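Local coordinates for periplasmic binding protein (Sulfurospirillum deleyianum, PDB 4PAG), which probably captures a small solute in the periplasm, perhaps an iron chelate or cobalamin-like compound, and delivers it to an ABC importer, at residues Asp187-Phe190 and His191-Pro194; Trp96-Pro99 and Leu100-Glu103. All coordinates share one frame; numbering follows the deposited sequence.

Interaction 1: Asp187-Phe190 and His191-Pro194; sequences DRSF and HSEP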
# COMPACT_ATOMS: atom_id res chain seq x y z
N ASP A 187 1.41 15.92 4.55
CA ASP A 187 1.18 15.94 3.12
C ASP A 187 2.33 15.29 2.34
O ASP A 187 2.14 14.86 1.21
CB ASP A 187 0.91 17.35 2.60
CG ASP A 187 2.15 18.22 2.55
OD1 ASP A 187 2.80 18.44 3.59
OD2 ASP A 187 2.49 18.68 1.43
N ARG A 188 3.52 15.24 2.94
CA ARG A 188 4.64 14.49 2.37
C ARG A 188 5.00 13.34 3.30
O ARG A 188 5.68 13.52 4.31
CB ARG A 188 5.84 15.41 2.13
CG ARG A 188 5.70 16.25 0.86
CD ARG A 188 6.34 17.63 1.02
NE ARG A 188 5.59 18.43 1.99
CZ ARG A 188 6.05 19.49 2.64
NH1 ARG A 188 7.29 19.94 2.45
NH2 ARG A 188 5.24 20.11 3.51
N SER A 189 4.50 12.15 2.97
CA SER A 189 4.65 10.96 3.82
C SER A 189 4.39 9.73 2.98
O SER A 189 3.51 9.76 2.12
CB SER A 189 3.63 11.00 4.96
OG SER A 189 3.50 9.73 5.60
N PHE A 190 5.12 8.64 3.22
CA PHE A 190 4.82 7.43 2.46
C PHE A 190 3.46 6.81 2.84
O PHE A 190 2.93 5.98 2.11
CB PHE A 190 5.97 6.41 2.39
CG PHE A 190 6.42 5.83 3.71
CD1 PHE A 190 5.60 5.01 4.47
CD2 PHE A 190 7.75 5.99 4.12
CE1 PHE A 190 6.05 4.43 5.65
CE2 PHE A 190 8.21 5.42 5.30
CZ PHE A 190 7.35 4.63 6.06
N HIS A 191 2.89 7.26 3.95
CA HIS A 191 1.55 6.83 4.36
C HIS A 191 0.40 7.54 3.64
O HIS A 191 -0.70 7.00 3.58
CB HIS A 191 1.39 7.00 5.87
CG HIS A 191 2.25 6.06 6.66
ND1 HIS A 191 2.08 4.70 6.63
CD2 HIS A 191 3.29 6.30 7.49
CE1 HIS A 191 2.97 4.13 7.43
NE2 HIS A 191 3.72 5.08 7.96
N SER A 192 0.65 8.74 3.11
CA SER A 192 -0.38 9.54 2.42
C SER A 192 -0.16 9.74 0.92
O SER A 192 -0.98 10.37 0.25
CB SER A 192 -0.51 10.91 3.09
OG SER A 192 0.69 11.65 2.95
N GLU A 193 0.94 9.20 0.39
CA GLU A 193 1.31 9.37 -1.02
C GLU A 193 0.17 9.23 -2.06
O GLU A 193 0.09 10.06 -2.97
CB GLU A 193 2.47 8.42 -1.38
CG GLU A 193 3.05 8.61 -2.77
CD GLU A 193 2.47 7.67 -3.82
OE1 GLU A 193 1.70 6.74 -3.47
OE2 GLU A 193 2.81 7.84 -5.02
N PRO A 194 -0.69 8.18 -1.96
CA PRO A 194 -1.70 8.02 -2.99
C PRO A 194 -2.78 9.10 -2.95
O PRO A 194 -3.44 9.34 -3.96
CB PRO A 194 -2.31 6.65 -2.69
CG PRO A 194 -2.01 6.40 -1.25
CD PRO A 194 -0.69 7.05 -1.01
O HOH W 1 2.41 12.10 0.84
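F190 and H191 are neighbours in the chain, and their rings lie side by side, pointing the same way, in an edge-to-face pair. The planes meet at 51° and the centroids are 4.7 Å apart; the phenyl rim does the touching, with F190 CE1 over one face of the imidazole and 3.3 Å from H191 NE2. With CG between the backbone N and the carbonyl carbon (chi1 63°), the F190 ring is carried alongside the next residue, and its CE1 reaches the imidazole face. The imidazole is gripped at both nitrogens, ND1 by D270 and NE2 by the carbonyl of V211, so its rotation is fixed; a histidine suits a buried place that offers two polar partners and an aromatic edge.

S189 links the two halves of the bend. Its small side chain lets OG reach H191 N at 3.0 Å, near the imidazole edge, and E185 OE1 is another partner of S189 OG; S189 O accepts from S192 N at 3.2 Å. A water closes the inner side of the bend, accepting from S189 N and donating to both D187 O and S192 OG; S192 OG also bonds to C186 O. At the outer end, D187 OD1 lies in the guanidinium plane of R188 and offers its syn lone pair to NH2 in a 3.0 Å salt bridge, and C206 N is a second partner of that oxygen.

The turn carries the chain from strand 183-184 into helix 193-197, with S192 and D187 against L202 of strand 201-202 and P194 against helix 277-288.

Interaction 2: Trp96-Pro99 and Leu100-Glu103; sequences WDTP and LLNE
One side chain, N102, reaches back from the first turn of a helix and holds the loop before it by both ends of its amide. Strand 92-96 ends at W96, the chain makes an inverse gamma turn centred on D97, and helix 99-112 follows: a strand-turn-helix connection within the periplasmic binding protein fold. N102 ND2 donates to D97 OD1 at 2.9 Å, meeting that oxygen nearly along its C-O axis, with the carboxylate and amide planes 43° apart. The other end, N102 OD1, accepts a weak bond from T98 N. Asparagine suits the place because its short amide offers a donor and an acceptor together, and CG anti to the carbonyl carbon (chi1 -74°) aims it back at the loop.

T98 O takes L101 N (i+3) at 3.0 Å and, more weakly, N102 N (i+4), which starts the helical bonding from the residue before the helix. P99 fits at this point, since a first-turn residue needs no amide hydrogen. T98 OG1 bonds to D122 and also receives a water that accepts from L100 N.

Alongside the polar links there is an apolar contact. One face of the W96 indole receives two methyl groups, T98 CG2 and L101 CD1, both offset toward the rim, the latter in a CH-pi contact. The indole NE1 is bonded to D122. Branched L101 and T98 can each send a methyl to the same indole face and also touch one another, T98 CG2 to L101 CD1 at 3.7 Å. The methyl L101 CD1 stands 4.0 Å from the centroid of the six-membered ring of W96, 29° off its normal, and comes within 3.5 Å of W96 CE3.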
# COMPACT_ATOMS: atom_id res chain seq x y z
N TRP A 96 12.62 -3.15 1.66
CA TRP A 96 11.99 -1.87 1.35
C TRP A 96 13.04 -0.76 1.42
O TRP A 96 13.60 -0.49 2.48
CB TRP A 96 10.86 -1.68 2.37
CG TRP A 96 10.00 -0.47 2.26
CD1 TRP A 96 10.03 0.51 1.31
CD2 TRP A 96 8.93 -0.14 3.15
NE1 TRP A 96 9.06 1.45 1.58
CE2 TRP A 96 8.38 1.07 2.70
CE3 TRP A 96 8.42 -0.73 4.31
CZ2 TRP A 96 7.31 1.69 3.36
CZ3 TRP A 96 7.35 -0.12 4.95
CH2 TRP A 96 6.82 1.09 4.48
N ASP A 97 13.34 -0.14 0.28
CA ASP A 97 14.36 0.91 0.18
C ASP A 97 13.74 2.26 0.52
O ASP A 97 13.26 2.96 -0.37
CB ASP A 97 14.95 0.94 -1.24
CG ASP A 97 16.02 2.01 -1.44
OD1 ASP A 97 16.36 2.72 -0.47
OD2 ASP A 97 16.52 2.13 -2.58
N THR A 98 13.76 2.62 1.80
CA THR A 98 13.23 3.91 2.24
C THR A 98 14.10 4.43 3.39
O THR A 98 14.55 3.63 4.23
CB THR A 98 11.72 3.79 2.60
OG1 THR A 98 11.13 5.10 2.75
CG2 THR A 98 11.51 2.97 3.86
N PRO A 99 14.39 5.75 3.41
CA PRO A 99 15.43 6.27 4.31
C PRO A 99 15.21 6.01 5.80
O PRO A 99 16.18 5.77 6.50
CB PRO A 99 15.45 7.78 4.04
CG PRO A 99 14.50 8.04 2.93
CD PRO A 99 13.97 6.74 2.41
N LEU A 100 13.97 6.05 6.27
CA LEU A 100 13.70 5.79 7.68
C LEU A 100 13.90 4.33 8.09
O LEU A 100 13.93 4.04 9.28
CB LEU A 100 12.28 6.26 8.04
CG LEU A 100 12.03 7.77 7.89
CD1 LEU A 100 10.54 8.07 8.02
CD2 LEU A 100 12.82 8.58 8.90
N LEU A 101 14.02 3.41 7.13
CA LEU A 101 14.26 1.98 7.44
C LEU A 101 15.62 1.42 7.04
O LEU A 101 16.02 0.37 7.54
CB LEU A 101 13.16 1.11 6.81
CG LEU A 101 11.75 1.34 7.40
CD1 LEU A 101 10.69 0.60 6.60
CD2 LEU A 101 11.69 0.94 8.85
N ASN A 102 16.34 2.10 6.15
CA ASN A 102 17.53 1.50 5.52
C ASN A 102 18.67 1.19 6.50
O ASN A 102 19.35 0.19 6.33
CB ASN A 102 18.04 2.36 4.36
CG ASN A 102 17.16 2.29 3.12
OD1 ASN A 102 16.39 1.34 2.94
ND2 ASN A 102 17.27 3.28 2.26
N GLU A 103 18.86 2.04 7.51
CA GLU A 103 19.97 1.87 8.46
C GLU A 103 19.84 0.55 9.22
O GLU A 103 20.72 -0.32 9.15
CB GLU A 103 20.05 3.04 9.45
CG GLU A 103 21.24 2.97 10.40
CD GLU A 103 21.33 4.14 11.38
OE1 GLU A 103 20.35 4.90 11.54
OE2 GLU A 103 22.40 4.30 12.00
O HOH W 2 11.54 6.66 4.83
O HOH W 3 17.31 4.42 8.45

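Both interactions are turns that lead into a helix, at 193-197 in interaction 1 and 99-112 in interaction 2, and each is partly buried. They hold different elements, yet they touch: F190 CE1 packs against W96 CH2 at 3.6 Å, the rings inclined at about 60°, and F190 also lies against T98. F190 therefore bridges the two turns, its CE1 touching both H191 and W96. Their chemistry differs. Interaction 1, nearer the centre of the chain, has a histidine hydrogen-bonded at both ring nitrogens and a water inside the bend, whereas interaction 2 combines an asparagine amide hydrogen-bonded back to the loop with methyl-on-indole packing, and its P99 and L100 are exposed.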